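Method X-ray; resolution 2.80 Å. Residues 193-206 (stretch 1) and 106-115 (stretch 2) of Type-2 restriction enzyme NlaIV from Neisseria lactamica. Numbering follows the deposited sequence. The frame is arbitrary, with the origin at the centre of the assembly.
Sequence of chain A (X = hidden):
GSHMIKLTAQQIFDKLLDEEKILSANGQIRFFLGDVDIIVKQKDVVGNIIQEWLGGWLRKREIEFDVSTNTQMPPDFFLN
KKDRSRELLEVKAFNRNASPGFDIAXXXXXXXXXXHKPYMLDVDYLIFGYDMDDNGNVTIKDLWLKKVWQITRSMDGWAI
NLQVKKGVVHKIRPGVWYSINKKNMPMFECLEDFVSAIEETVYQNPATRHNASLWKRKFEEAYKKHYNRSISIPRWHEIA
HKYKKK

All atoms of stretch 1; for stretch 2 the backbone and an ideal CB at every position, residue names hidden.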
# COMPACT_ATOMS: atom_id res chain seq x y z
N ASP A 193 13.76 -25.79 -22.77
CA ASP A 193 12.64 -25.18 -23.50
C ASP A 193 12.37 -23.75 -23.03
O ASP A 193 12.19 -22.86 -23.87
CB ASP A 193 11.36 -26.03 -23.36
CG ASP A 193 11.46 -27.38 -24.08
OD1 ASP A 193 12.48 -27.67 -24.74
OD2 ASP A 193 10.49 -28.16 -23.98
N PHE A 194 12.34 -23.54 -21.72
CA PHE A 194 12.25 -22.19 -21.13
C PHE A 194 13.32 -21.26 -21.71
O PHE A 194 13.02 -20.15 -22.15
CB PHE A 194 12.35 -22.25 -19.60
CG PHE A 194 12.44 -20.90 -18.92
CD1 PHE A 194 11.29 -20.18 -18.63
CD2 PHE A 194 13.66 -20.36 -18.55
CE1 PHE A 194 11.36 -18.94 -18.00
CE2 PHE A 194 13.74 -19.12 -17.92
CZ PHE A 194 12.59 -18.41 -17.64
N VAL A 195 14.57 -21.73 -21.71
CA VAL A 195 15.69 -20.93 -22.21
C VAL A 195 15.53 -20.69 -23.71
O VAL A 195 15.84 -19.59 -24.19
CB VAL A 195 17.05 -21.60 -21.89
CG1 VAL A 195 18.21 -20.85 -22.57
CG2 VAL A 195 17.28 -21.64 -20.38
N SER A 196 15.06 -21.70 -24.45
CA SER A 196 14.77 -21.55 -25.88
C SER A 196 13.75 -20.45 -26.13
O SER A 196 13.89 -19.67 -27.08
CB SER A 196 14.26 -22.86 -26.49
OG SER A 196 13.96 -22.68 -27.87
N ALA A 197 12.72 -20.39 -25.28
CA ALA A 197 11.73 -19.31 -25.33
C ALA A 197 12.38 -17.95 -25.08
O ALA A 197 12.12 -17.00 -25.82
CB ALA A 197 10.60 -19.56 -24.34
N ILE A 198 13.23 -17.87 -24.04
CA ILE A 198 13.96 -16.63 -23.72
C ILE A 198 14.79 -16.20 -24.93
O ILE A 198 14.72 -15.05 -25.33
CB ILE A 198 14.88 -16.77 -22.48
CG1 ILE A 198 14.09 -17.07 -21.19
CG2 ILE A 198 15.72 -15.50 -22.28
CD1 ILE A 198 13.20 -15.95 -20.69
N GLU A 199 15.55 -17.14 -25.50
CA GLU A 199 16.40 -16.85 -26.66
C GLU A 199 15.62 -16.17 -27.78
O GLU A 199 16.05 -15.15 -28.31
CB GLU A 199 17.05 -18.13 -27.21
CG GLU A 199 18.09 -17.88 -28.30
CD GLU A 199 18.40 -19.12 -29.13
OE1 GLU A 199 18.24 -20.26 -28.62
OE2 GLU A 199 18.82 -18.94 -30.30
N GLU A 200 14.48 -16.76 -28.14
CA GLU A 200 13.69 -16.24 -29.25
C GLU A 200 13.04 -14.91 -28.89
O GLU A 200 13.05 -13.98 -29.69
CB GLU A 200 12.63 -17.27 -29.70
CG GLU A 200 11.94 -16.94 -31.02
CD GLU A 200 12.90 -16.70 -32.17
OE1 GLU A 200 13.95 -17.37 -32.23
OE2 GLU A 200 12.61 -15.82 -33.01
N THR A 201 12.50 -14.83 -27.67
CA THR A 201 11.95 -13.58 -27.15
C THR A 201 12.94 -12.41 -27.24
O THR A 201 12.53 -11.28 -27.50
CB THR A 201 11.47 -13.73 -25.69
OG1 THR A 201 10.61 -14.86 -25.58
CG2 THR A 201 10.71 -12.49 -25.23
N VAL A 202 14.22 -12.69 -27.03
CA VAL A 202 15.27 -11.68 -27.17
C VAL A 202 15.22 -11.06 -28.58
O VAL A 202 15.29 -9.84 -28.72
CB VAL A 202 16.69 -12.24 -26.86
CG1 VAL A 202 17.78 -11.27 -27.27
CG2 VAL A 202 16.84 -12.54 -25.37
N TYR A 203 15.10 -11.91 -29.60
CA TYR A 203 15.02 -11.45 -30.99
C TYR A 203 13.68 -10.79 -31.32
O TYR A 203 13.65 -9.77 -32.02
CB TYR A 203 15.27 -12.61 -31.96
CG TYR A 203 15.15 -12.21 -33.41
CD1 TYR A 203 16.01 -11.26 -33.96
CD2 TYR A 203 14.18 -12.76 -34.23
CE1 TYR A 203 15.91 -10.89 -35.29
CE2 TYR A 203 14.07 -12.40 -35.57
CZ TYR A 203 14.94 -11.46 -36.09
OH TYR A 203 14.83 -11.10 -37.41
N GLN A 204 12.59 -11.38 -30.83
CA GLN A 204 11.23 -10.85 -31.03
C GLN A 204 11.08 -9.43 -30.49
O GLN A 204 10.47 -8.58 -31.13
CB GLN A 204 10.18 -11.75 -30.35
CG GLN A 204 9.98 -13.11 -31.02
CD GLN A 204 9.06 -14.03 -30.24
OE1 GLN A 204 8.73 -13.77 -29.08
NE2 GLN A 204 8.64 -15.13 -30.87
N ASN A 205 11.64 -9.20 -29.31
CA ASN A 205 11.58 -7.91 -28.62
C ASN A 205 12.54 -6.92 -29.29
O ASN A 205 13.74 -7.13 -29.26
CB ASN A 205 11.97 -8.13 -27.15
CG ASN A 205 11.91 -6.86 -26.31
OD1 ASN A 205 11.56 -5.78 -26.80
ND2 ASN A 205 12.23 -7.00 -25.03
N PRO A 206 12.00 -5.83 -29.88
CA PRO A 206 12.89 -4.82 -30.51
C PRO A 206 13.94 -4.22 -29.57
O PRO A 206 15.02 -3.87 -30.02
CB PRO A 206 11.92 -3.73 -30.99
CG PRO A 206 10.61 -4.42 -31.14
CD PRO A 206 10.58 -5.47 -30.06
N UNK A 106 11.92 -8.34 -14.83
CA UNK A 106 12.01 -7.57 -16.07
C UNK A 106 12.72 -8.44 -17.10
O UNK A 106 13.76 -9.01 -16.80
CB UNK A 106 12.75 -6.24 -15.86
N UNK A 107 12.15 -8.56 -18.30
CA UNK A 107 12.73 -9.42 -19.33
C UNK A 107 14.12 -8.95 -19.79
O UNK A 107 15.02 -9.78 -19.94
CB UNK A 107 11.79 -9.48 -20.53
N UNK A 108 14.30 -7.65 -20.02
CA UNK A 108 15.59 -7.16 -20.49
C UNK A 108 16.69 -7.50 -19.49
O UNK A 108 17.74 -7.99 -19.88
CB UNK A 108 15.54 -5.65 -20.73
N UNK A 109 16.42 -7.25 -18.21
CA UNK A 109 17.39 -7.56 -17.16
C UNK A 109 17.67 -9.05 -17.05
O UNK A 109 18.83 -9.45 -16.89
CB UNK A 109 16.89 -7.03 -15.81
N UNK A 110 16.63 -9.86 -17.15
CA UNK A 110 16.72 -11.32 -16.97
C UNK A 110 17.41 -12.03 -18.12
O UNK A 110 18.15 -12.97 -17.89
CB UNK A 110 15.32 -11.91 -16.79
N UNK A 111 17.16 -11.58 -19.35
CA UNK A 111 17.86 -12.13 -20.51
C UNK A 111 19.38 -11.89 -20.44
O UNK A 111 20.16 -12.76 -20.84
CB UNK A 111 17.30 -11.52 -21.79
N UNK A 112 19.79 -10.73 -19.92
CA UNK A 112 21.22 -10.42 -19.70
C UNK A 112 21.78 -11.17 -18.50
O UNK A 112 22.90 -11.68 -18.56
CB UNK A 112 21.42 -8.92 -19.50
N UNK A 113 21.01 -11.22 -17.42
CA UNK A 113 21.41 -11.87 -16.17
C UNK A 113 21.79 -13.33 -16.38
O UNK A 113 22.83 -13.76 -15.88
CB UNK A 113 20.28 -11.77 -15.14
N UNK A 114 20.96 -14.09 -17.09
CA UNK A 114 21.18 -15.54 -17.24
C UNK A 114 22.35 -15.93 -18.16
O UNK A 114 22.77 -17.09 -18.16
CB UNK A 114 19.90 -16.18 -17.78
N UNK A 115 22.88 -14.98 -18.93
CA UNK A 115 24.17 -15.18 -19.61
C UNK A 115 25.32 -15.03 -18.62
O UNK A 115 26.22 -15.87 -18.57
CB UNK A 115 24.33 -14.19 -20.76

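Position 106 has extended backbone angles (-55/131) and lies just before a helix. Nothing of stretch 1 is within 5.5 Å of its CB. An N-cap residue such as Asp, Asn, Ser or Thr would suit. The residue is D106. D106 OD2 accepts from the backbone N of position 109 at 3.3 Å and caps the helix.

Position 107 is helical, and its CB points toward stretch 1. The ideal CB is 5.2 Å from N205 ND2. Beyond it lie I198, T201, V202 and N205, a mostly apolar surface with room to extend. A long or aromatic apolar side chain would suit: Phe, Leu or Met. The residue is F107, with chi1 in t. It has the largest covered area in stretch 2. T201 CG2 lies over one face of the F107 ring, 3.7 Å from its centroid, in a CH-pi contact. I198 O and V202 N meet the ring edge, at 3.7 and 3.5 Å from F107 CZ.

Position 108 points sideways with open space around its CB. Many polar or charged residues would fit. It is K108. Position 109 is out of reach and equally free. It is M109.

Position 110 points toward stretch 1, but its CB has no neighbour there within 5.5 Å. Only a long side chain could reach F194 and I198. Large apolar or aromatic residues would suit. The residue is Y110. Its CE2 is 3.9 Å from F194 CZ, at the edge of the F194 ring, and its CD2 is 4.4 Å from I198 CD1.

Position 111 is where the helices come close: its CA is 6.8 Å from the CA of I198. The ideal CB is 3.7 Å from V202 CG2 and 4.3 Å from I198 CG2. Such closeness favours Gly, Ala or Ser. The residue is S111. Its CB packs on V202 CG2 at 3.7 Å. S111 OG lies 2.9 Å from F107 O and 3.0 Å from K108 O; which accepts is not settled.

At 112 CA-to-CB points away from stretch 1, and 113 is out of reach. Stretch 1 sets no preference at either, and polar residues are among those that would fit. They are D112 and E113.

Position 114 points toward stretch 1 across a gap, where a branched or long apolar side chain could meet I198. Ile, Leu or Met would suit. It is I114, whose CD1 is 4.0 Å from I198 CG2. I198 thus sits as a knob among F107, Y110, S111 and I114.

Position 115 is out of reach and undetermined by stretch 1. It is I115.

Stretch 2 (106-115) DFKMYSDEII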
# COMPACT_ATOMS: atom_id res chain seq x y z
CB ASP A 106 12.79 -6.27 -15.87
CG ASP A 106 12.99 -5.49 -17.17
OD1 ASP A 106 12.02 -5.34 -17.93
OD2 ASP A 106 14.13 -5.03 -17.43
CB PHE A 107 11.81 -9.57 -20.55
CG PHE A 107 12.42 -10.38 -21.65
CD1 PHE A 107 12.39 -11.77 -21.60
CD2 PHE A 107 13.08 -9.76 -22.71
CE1 PHE A 107 12.99 -12.53 -22.59
CE2 PHE A 107 13.67 -10.51 -23.71
CZ PHE A 107 13.63 -11.90 -23.65
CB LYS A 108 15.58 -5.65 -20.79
CG LYS A 108 16.96 -5.08 -21.12
CD LYS A 108 16.94 -3.99 -22.18
CE LYS A 108 16.04 -2.81 -21.80
NZ LYS A 108 16.23 -1.65 -22.72
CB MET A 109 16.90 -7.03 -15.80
CG MET A 109 17.01 -5.53 -15.64
SD MET A 109 16.36 -5.01 -14.04
CE MET A 109 17.70 -5.46 -12.94
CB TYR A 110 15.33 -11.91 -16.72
CG TYR A 110 15.30 -13.33 -16.21
CD1 TYR A 110 15.34 -13.59 -14.84
CD2 TYR A 110 15.19 -14.41 -17.08
CE1 TYR A 110 15.29 -14.90 -14.36
CE2 TYR A 110 15.15 -15.71 -16.61
CZ TYR A 110 15.20 -15.95 -15.25
OH TYR A 110 15.15 -17.24 -14.78
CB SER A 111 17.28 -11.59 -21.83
OG SER A 111 17.22 -10.18 -21.85
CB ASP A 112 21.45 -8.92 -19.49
CG ASP A 112 21.21 -8.10 -20.75
OD1 ASP A 112 21.14 -8.67 -21.86
OD2 ASP A 112 21.10 -6.86 -20.63
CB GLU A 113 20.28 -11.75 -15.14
CG GLU A 113 20.52 -12.42 -13.78
CD GLU A 113 21.25 -11.54 -12.78
OE1 GLU A 113 22.02 -10.65 -13.20
OE2 GLU A 113 21.04 -11.75 -11.56
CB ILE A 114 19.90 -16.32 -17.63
CG1 ILE A 114 19.38 -15.93 -19.03
CG2 ILE A 114 18.82 -16.13 -16.57
CD1 ILE A 114 18.34 -16.89 -19.57
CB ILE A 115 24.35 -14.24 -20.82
CG1 ILE A 115 23.48 -14.75 -21.97
CG2 ILE A 115 25.82 -14.15 -21.24
CD1 ILE A 115 23.43 -13.85 -23.18
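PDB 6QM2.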